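Local coordinates for protein carnitinyl-CoA dehydratase (Mycobacterium avium, PDB 3R0O) that probably catalyses the reversible dehydration of carnitinyl-CoA, as a carbon-oxygen lyase of the enoyl-CoA hydratase/isomerase (crotonase) family, at residues 28-33 / 63-68; 112-117 / 132-137; 156-161 / 237-242. All blocks are in the same frame, centred on the assembly; numbering follows the deposited sequence.

The three contacts follow one another along the chain, each closing before the next opens. Contacts 1 and 2 belong to the same mixed sheet, with centres about 11 Å apart: strands 25-30, 62-67, 110-114 and 131-135 lie side by side in that order, and 62-67 and 110-114 join the two pairs, with a probable backbone bond from Ala113 N to Ile65 O. Contact 3, on the opposite side of the chain's centre, packs helix 155-162 on helix 236-250, its own centre about 25 Å from that of contact 1 and 23 Å from that of contact 2. The sheet contacts thus belong to the crotonase core; contact 3 lies at helices with several contacts to other subunits of the trimer.

Contact 1: 28-33 / 63-68; sequences ITIDRP and VVITGA
Thr29 and Thr66 lie side by side on one face of a parallel strand pair and point the same way. The methyl CG2 of Thr66 is turned to its neighbour, 3.6 Å from Thr29 OG1. Thr66 OG1 stands anti to its own backbone N (chi1 -159°), which leaves the methyl between N and the carbonyl carbon; the hydroxyl bonds instead to the carbonyl of Ala113 on the next strand. On the other face Ile28 meets Val63 and Ile65, and Ile30 approaches Ile65 more loosely. The Ile28 and Val63 side chains cross obliquely, Ile28 CD1 3.8 Å from Val63 CG1, while Ile28 CG2 is 4.2 Å from Ile65 CG1. Helix 41-56, which links the two parallel strands in a beta-alpha-beta unit, covers this face, with Ala50 against Ile28 and Val47 against Ile65.

Four backbone bonds hold the strands in register. Ile28 N gives a nearly straight bond to Val64 O (2.7 Å, 178° at the hydrogen), and Ile28 O receives Thr66 N. Thr66 O in turn accepts from Ile30 N, and Ile30 O from Ala68 N at 2.8 Å, the last rung before both chains leave the sheet. There Ala68 CB points toward the other chain, with Asp31 OD1 3.4 Å away and Pro33 CD at 4.0 Å. The chemistry is thus divided: apolar branches pack on helix 41-56 on one face, while helix 198-210 lies over Thr66 on the other, where the Thr66 hydroxyl adds a side-chain bond to the backbone bonds that join this pair to strand 110-114.

Contact 2: 112-117 / 132-137; sequences AAVNGT and VIACES
Val114 carries CG1 anti to its backbone N (chi1 -175°), leaving CG2 beside that nitrogen and directed at Val132. Val114 CG2 and Val132 CG1 meet at 3.6 Å. Farther along the same face Val114 CB rests 4.0 Å from Ala134 CB, and Phe140 of strand 139-141 packs on both residues. Cys135 places SG between its backbone N and carbonyl carbon (chi1 62°), over the turn that follows strand 110-114, with the sulfur 3.4 Å from Asn115 C.

Strands 110-114 and 131-135 run parallel and are neighbours in the main sheet of the crotonase fold, linked by a connection that includes helix 121-128. Three backbone bonds join them: Ile133 N to Ala112 O, Val114 N to Ile133 O, the shortest at 2.7 Å, and Cys135 N to Val114 O. On the face opposite Val114, Ala113 and Ile133 both pack against Val198 of helix 198-210.

Beyond the strands the chains diverge. The CB of Asn115 points away from the partner segment, and its ND2 bonds to the carbonyl of Gly69, while its OD1 accepts from Gly67 N. A water spans the wider gap, bound to Thr117 OG1 and donating to Ser137 O at 2.9 Å.

Contact 3: 156-161 / 237-242; sequences VFRIVE and PKWERT
Phe157 is the hub, gripped by Lys238 over one face and by Trp239 and Thr242 at its edge. Lys238 CB sits 3.5 Å from the ring centroid and only 8° off the normal, a CH-pi contact, and Lys238 CD continues beside Phe157 CD1. The edge of Phe157 meets the face of Trp239 in a T-shaped pair: Phe157 CZ points at the indole, 3.6 Å from Trp239 CE2, with the planes at 86°. Thr242 OG1 lies in the ring plane, 3.3 Å from both Phe157 CD2 and Phe157 CE2.

Past the ring, the extended chain of Lys238 reaches Glu161 tip to tip, forming a salt bridge of 2.8 Å between Lys238 NZ and Glu161 OE2. A water accepts from this NZ and donates to Phe157 O, a second tie between the helices. Trp239 CZ2 approaches a face of the Arg158 guanidinium, 3.7 Å from Arg158 NH2, with the two planes 87° apart. Arg158 itself is held by a salt bridge to Glu235 and by the carbonyl of Val102, while His103 stacks on Trp239. The Thr242 hydroxyl is positioned by its bond to Lys238 O, an oxygen that also takes Thr242 N from the opposite face of its plane.

Outside this shell, Val223 of the third subunit packs on Thr242. This T-shaped pair with a CH-pi contact on the same phenyl ring joins helix 155-162 to helix 236-250, beside a subunit interface of the trimer found in many crotonase-family enzymes.

Contact 1: 28-33 / 63-68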
# COMPACT_ATOMS: atom_id res chain seq x y z
N ILE A 28 -13.37 19.49 17.67
CA ILE A 28 -12.23 20.17 18.27
C ILE A 28 -11.71 21.17 17.28
O ILE A 28 -11.47 20.81 16.14
CB ILE A 28 -11.09 19.17 18.56
CG1 ILE A 28 -11.60 18.02 19.45
CG2 ILE A 28 -9.88 19.95 19.15
CD1 ILE A 28 -10.68 16.81 19.51
N THR A 29 -11.53 22.42 17.71
CA THR A 29 -11.05 23.46 16.83
C THR A 29 -9.79 23.99 17.45
O THR A 29 -9.81 24.52 18.58
CB THR A 29 -12.09 24.62 16.69
OG1 THR A 29 -13.33 24.10 16.17
CG2 THR A 29 -11.57 25.71 15.75
N ILE A 30 -8.67 23.86 16.73
CA ILE A 30 -7.46 24.56 17.12
C ILE A 30 -7.70 26.04 16.89
O ILE A 30 -8.00 26.45 15.77
CB ILE A 30 -6.23 24.10 16.35
CG1 ILE A 30 -5.99 22.59 16.60
CG2 ILE A 30 -5.03 24.99 16.73
CD1 ILE A 30 -4.89 21.97 15.71
N ASP A 31 -7.59 26.84 17.96
CA ASP A 31 -8.03 28.23 17.88
C ASP A 31 -6.91 29.22 18.16
O ASP A 31 -6.94 29.93 19.17
CB ASP A 31 -9.20 28.46 18.83
CG ASP A 31 -9.95 29.78 18.55
OD1 ASP A 31 -9.73 30.47 17.52
OD2 ASP A 31 -10.79 30.13 19.40
N ARG A 32 -5.92 29.28 17.27
CA ARG A 32 -4.87 30.30 17.33
C ARG A 32 -4.62 30.87 15.94
O ARG A 32 -3.52 30.75 15.41
CB ARG A 32 -3.56 29.74 17.90
CG ARG A 32 -3.63 29.14 19.31
CD ARG A 32 -2.26 28.64 19.78
NE ARG A 32 -1.26 29.69 19.96
CZ ARG A 32 -0.02 29.66 19.47
NH1 ARG A 32 0.42 28.63 18.75
NH2 ARG A 32 0.81 30.67 19.70
N PRO A 33 -5.65 31.51 15.33
CA PRO A 33 -5.50 31.83 13.89
C PRO A 33 -4.46 32.92 13.58
O PRO A 33 -3.98 32.99 12.46
CB PRO A 33 -6.91 32.26 13.46
CG PRO A 33 -7.60 32.69 14.76
CD PRO A 33 -6.99 31.83 15.85
N VAL A 63 -15.12 11.97 16.08
CA VAL A 63 -14.40 13.19 16.39
C VAL A 63 -14.01 13.90 15.10
O VAL A 63 -13.64 13.25 14.10
CB VAL A 63 -13.12 12.88 17.25
CG1 VAL A 63 -12.23 14.10 17.40
CG2 VAL A 63 -13.51 12.33 18.61
N VAL A 64 -14.13 15.23 15.12
CA VAL A 64 -13.64 16.08 14.04
C VAL A 64 -12.66 17.07 14.63
O VAL A 64 -12.94 17.69 15.67
CB VAL A 64 -14.81 16.82 13.33
CG1 VAL A 64 -14.28 17.84 12.29
CG2 VAL A 64 -15.80 15.81 12.68
N ILE A 65 -11.49 17.20 14.00
CA ILE A 65 -10.54 18.24 14.37
C ILE A 65 -10.35 19.23 13.21
O ILE A 65 -10.25 18.82 12.05
CB ILE A 65 -9.16 17.63 14.83
CG1 ILE A 65 -8.26 18.71 15.45
CG2 ILE A 65 -8.46 16.90 13.69
CD1 ILE A 65 -7.13 18.14 16.39
N THR A 66 -10.32 20.52 13.51
CA THR A 66 -10.17 21.55 12.48
C THR A 66 -9.37 22.74 13.04
O THR A 66 -9.07 22.78 14.25
CB THR A 66 -11.58 21.98 11.95
OG1 THR A 66 -11.47 22.60 10.66
CG2 THR A 66 -12.29 22.93 12.95
N GLY A 67 -9.02 23.70 12.18
CA GLY A 67 -8.31 24.93 12.60
C GLY A 67 -9.24 26.11 12.42
O GLY A 67 -10.09 26.10 11.53
N ALA A 68 -9.11 27.13 13.28
CA ALA A 68 -9.88 28.37 13.12
C ALA A 68 -9.52 29.13 11.84
O ALA A 68 -8.35 29.11 11.39
CB ALA A 68 -9.68 29.27 14.33

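Contact 2: 112-117 / 132-137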
# COMPACT_ATOMS: atom_id res chain seq x y z
N ALA A 112 -10.08 14.66 10.04
CA ALA A 112 -9.45 15.99 9.96
C ALA A 112 -10.20 16.83 8.93
O ALA A 112 -10.33 16.45 7.75
CB ALA A 112 -7.94 15.88 9.60
N ALA A 113 -10.71 17.98 9.38
CA ALA A 113 -11.39 18.92 8.51
C ALA A 113 -10.38 20.01 8.21
O ALA A 113 -10.21 20.96 8.99
CB ALA A 113 -12.63 19.47 9.20
N VAL A 114 -9.69 19.84 7.08
CA VAL A 114 -8.54 20.67 6.71
C VAL A 114 -9.00 21.97 6.00
O VAL A 114 -9.30 21.99 4.79
CB VAL A 114 -7.51 19.85 5.86
CG1 VAL A 114 -6.24 20.68 5.57
CG2 VAL A 114 -7.13 18.55 6.58
N ASN A 115 -9.08 23.04 6.80
CA ASN A 115 -9.63 24.34 6.44
C ASN A 115 -8.64 25.27 5.75
O ASN A 115 -8.98 26.43 5.43
CB ASN A 115 -10.10 25.04 7.71
CG ASN A 115 -8.97 25.22 8.73
OD1 ASN A 115 -8.53 24.26 9.35
ND2 ASN A 115 -8.50 26.46 8.89
N GLY A 116 -7.41 24.82 5.56
CA GLY A 116 -6.40 25.67 4.92
C GLY A 116 -5.09 24.93 4.81
O GLY A 116 -5.07 23.70 4.84
N THR A 117 -3.99 25.66 4.67
CA THR A 117 -2.66 25.07 4.55
C THR A 117 -2.38 24.07 5.69
O THR A 117 -2.70 24.35 6.86
CB THR A 117 -1.58 26.20 4.51
OG1 THR A 117 -1.91 27.11 3.46
CG2 THR A 117 -0.20 25.65 4.23
N VAL A 132 -10.08 12.33 5.93
CA VAL A 132 -9.71 13.73 5.71
C VAL A 132 -10.60 14.41 4.68
O VAL A 132 -10.79 13.88 3.59
CB VAL A 132 -8.22 13.89 5.25
CG1 VAL A 132 -7.91 15.38 5.00
CG2 VAL A 132 -7.25 13.31 6.27
N ILE A 133 -11.12 15.60 5.04
CA ILE A 133 -11.77 16.48 4.07
C ILE A 133 -10.97 17.77 4.02
O ILE A 133 -10.61 18.33 5.06
CB ILE A 133 -13.26 16.77 4.41
CG1 ILE A 133 -14.05 15.45 4.34
CG2 ILE A 133 -13.86 17.77 3.39
CD1 ILE A 133 -15.52 15.58 4.62
N ALA A 134 -10.62 18.19 2.81
CA ALA A 134 -9.85 19.42 2.64
C ALA A 134 -10.64 20.42 1.78
O ALA A 134 -11.43 20.03 0.94
CB ALA A 134 -8.49 19.14 2.00
N CYS A 135 -10.41 21.70 2.02
CA CYS A 135 -10.97 22.73 1.18
C CYS A 135 -10.08 22.86 -0.07
O CYS A 135 -8.95 22.35 -0.07
CB CYS A 135 -11.07 24.05 1.96
SG CYS A 135 -9.47 24.69 2.50
N GLU A 136 -10.61 23.51 -1.11
CA GLU A 136 -9.94 23.68 -2.40
C GLU A 136 -8.52 24.19 -2.28
O GLU A 136 -7.60 23.67 -2.92
CB GLU A 136 -10.73 24.65 -3.29
CG GLU A 136 -11.98 24.07 -3.93
CD GLU A 136 -11.67 23.06 -5.04
OE1 GLU A 136 -10.56 23.14 -5.61
OE2 GLU A 136 -12.53 22.20 -5.36
N SER A 137 -8.34 25.20 -1.42
CA SER A 137 -7.03 25.84 -1.33
C SER A 137 -6.07 25.20 -0.30
O SER A 137 -4.98 25.70 -0.08
CB SER A 137 -7.20 27.35 -1.09
OG SER A 137 -7.53 27.56 0.27
O HOH W 1 -2.43 25.68 1.24

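Contact 3: 156-161 / 237-242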
# COMPACT_ATOMS: atom_id res chain seq x y z
N VAL A 156 7.00 10.73 8.12
CA VAL A 156 7.79 9.99 7.15
C VAL A 156 7.28 8.55 6.98
O VAL A 156 7.11 8.07 5.87
CB VAL A 156 9.29 10.00 7.48
CG1 VAL A 156 10.06 9.15 6.48
CG2 VAL A 156 9.82 11.44 7.43
N PHE A 157 7.05 7.86 8.09
CA PHE A 157 6.63 6.48 7.94
C PHE A 157 5.14 6.32 7.61
O PHE A 157 4.74 5.28 7.08
CB PHE A 157 7.10 5.59 9.11
CG PHE A 157 6.51 5.95 10.46
CD1 PHE A 157 5.25 5.47 10.83
CD2 PHE A 157 7.25 6.70 11.38
CE1 PHE A 157 4.72 5.77 12.09
CE2 PHE A 157 6.74 7.01 12.65
CZ PHE A 157 5.47 6.53 13.01
N ARG A 158 4.32 7.33 7.92
CA ARG A 158 2.90 7.23 7.57
C ARG A 158 2.61 7.64 6.13
O ARG A 158 1.80 6.99 5.48
CB ARG A 158 2.00 7.97 8.57
CG ARG A 158 1.97 7.29 9.96
CD ARG A 158 1.15 8.08 11.00
NE ARG A 158 0.92 7.28 12.21
CZ ARG A 158 0.48 7.77 13.36
NH1 ARG A 158 0.29 9.08 13.49
NH2 ARG A 158 0.26 6.96 14.39
N ILE A 159 3.28 8.68 5.63
CA ILE A 159 3.07 9.06 4.23
C ILE A 159 3.35 7.92 3.24
O ILE A 159 2.60 7.77 2.29
CB ILE A 159 3.82 10.38 3.82
CG1 ILE A 159 3.24 10.97 2.52
CG2 ILE A 159 5.32 10.15 3.65
CD1 ILE A 159 1.87 11.56 2.64
N VAL A 160 4.38 7.09 3.48
CA VAL A 160 4.71 5.98 2.57
C VAL A 160 3.63 4.90 2.55
O VAL A 160 3.56 4.08 1.64
CB VAL A 160 6.15 5.37 2.78
CG1 VAL A 160 7.25 6.40 2.50
CG2 VAL A 160 6.34 4.83 4.18
N GLU A 161 2.76 4.92 3.57
CA GLU A 161 1.68 3.98 3.64
C GLU A 161 0.41 4.52 3.03
O GLU A 161 -0.47 3.74 2.68
CB GLU A 161 1.38 3.65 5.10
CG GLU A 161 2.49 2.89 5.79
CD GLU A 161 2.08 2.46 7.17
OE1 GLU A 161 1.47 3.30 7.88
OE2 GLU A 161 2.39 1.30 7.55
N PRO A 237 7.89 0.21 16.49
CA PRO A 237 9.29 0.30 16.05
C PRO A 237 9.53 1.47 15.10
O PRO A 237 10.65 1.99 15.03
CB PRO A 237 9.54 -1.06 15.34
CG PRO A 237 8.49 -1.98 15.88
CD PRO A 237 7.28 -1.08 16.11
N LYS A 238 8.49 1.91 14.40
CA LYS A 238 8.66 3.06 13.53
C LYS A 238 8.87 4.36 14.33
O LYS A 238 9.72 5.20 13.98
CB LYS A 238 7.49 3.14 12.55
CG LYS A 238 7.32 1.83 11.73
CD LYS A 238 6.04 1.87 10.89
CE LYS A 238 5.87 0.66 9.99
NZ LYS A 238 4.77 0.94 9.05
N TRP A 239 8.10 4.51 15.42
CA TRP A 239 8.29 5.59 16.40
C TRP A 239 9.70 5.56 16.97
O TRP A 239 10.38 6.59 16.98
CB TRP A 239 7.24 5.54 17.53
CG TRP A 239 5.86 5.96 17.07
CD1 TRP A 239 4.74 5.15 16.91
CD2 TRP A 239 5.46 7.28 16.70
NE1 TRP A 239 3.68 5.91 16.45
CE2 TRP A 239 4.10 7.21 16.31
CE3 TRP A 239 6.13 8.52 16.64
CZ2 TRP A 239 3.39 8.34 15.88
CZ3 TRP A 239 5.43 9.63 16.20
CH2 TRP A 239 4.07 9.54 15.84
N GLU A 240 10.16 4.38 17.42
CA GLU A 240 11.50 4.27 18.02
C GLU A 240 12.59 4.70 17.02
O GLU A 240 13.47 5.50 17.37
CB GLU A 240 11.78 2.88 18.61
N ARG A 241 12.49 4.19 15.79
CA ARG A 241 13.40 4.57 14.71
C ARG A 241 13.37 6.07 14.45
O ARG A 241 14.43 6.70 14.30
CB ARG A 241 13.09 3.79 13.41
CG ARG A 241 14.07 4.08 12.24
CD ARG A 241 13.86 3.12 11.05
NE ARG A 241 14.05 1.74 11.46
CZ ARG A 241 13.07 0.87 11.71
NH1 ARG A 241 11.78 1.19 11.53
NH2 ARG A 241 13.40 -0.35 12.13
N THR A 242 12.16 6.64 14.40
CA THR A 242 12.02 8.09 14.18
C THR A 242 12.69 8.89 15.30
O THR A 242 13.50 9.79 15.03
CB THR A 242 10.53 8.55 14.01
OG1 THR A 242 9.94 7.91 12.88
CG2 THR A 242 10.46 10.05 13.80
O HOH W 2 8.08 10.14 11.24
O HOH W 3 5.79 2.77 7.21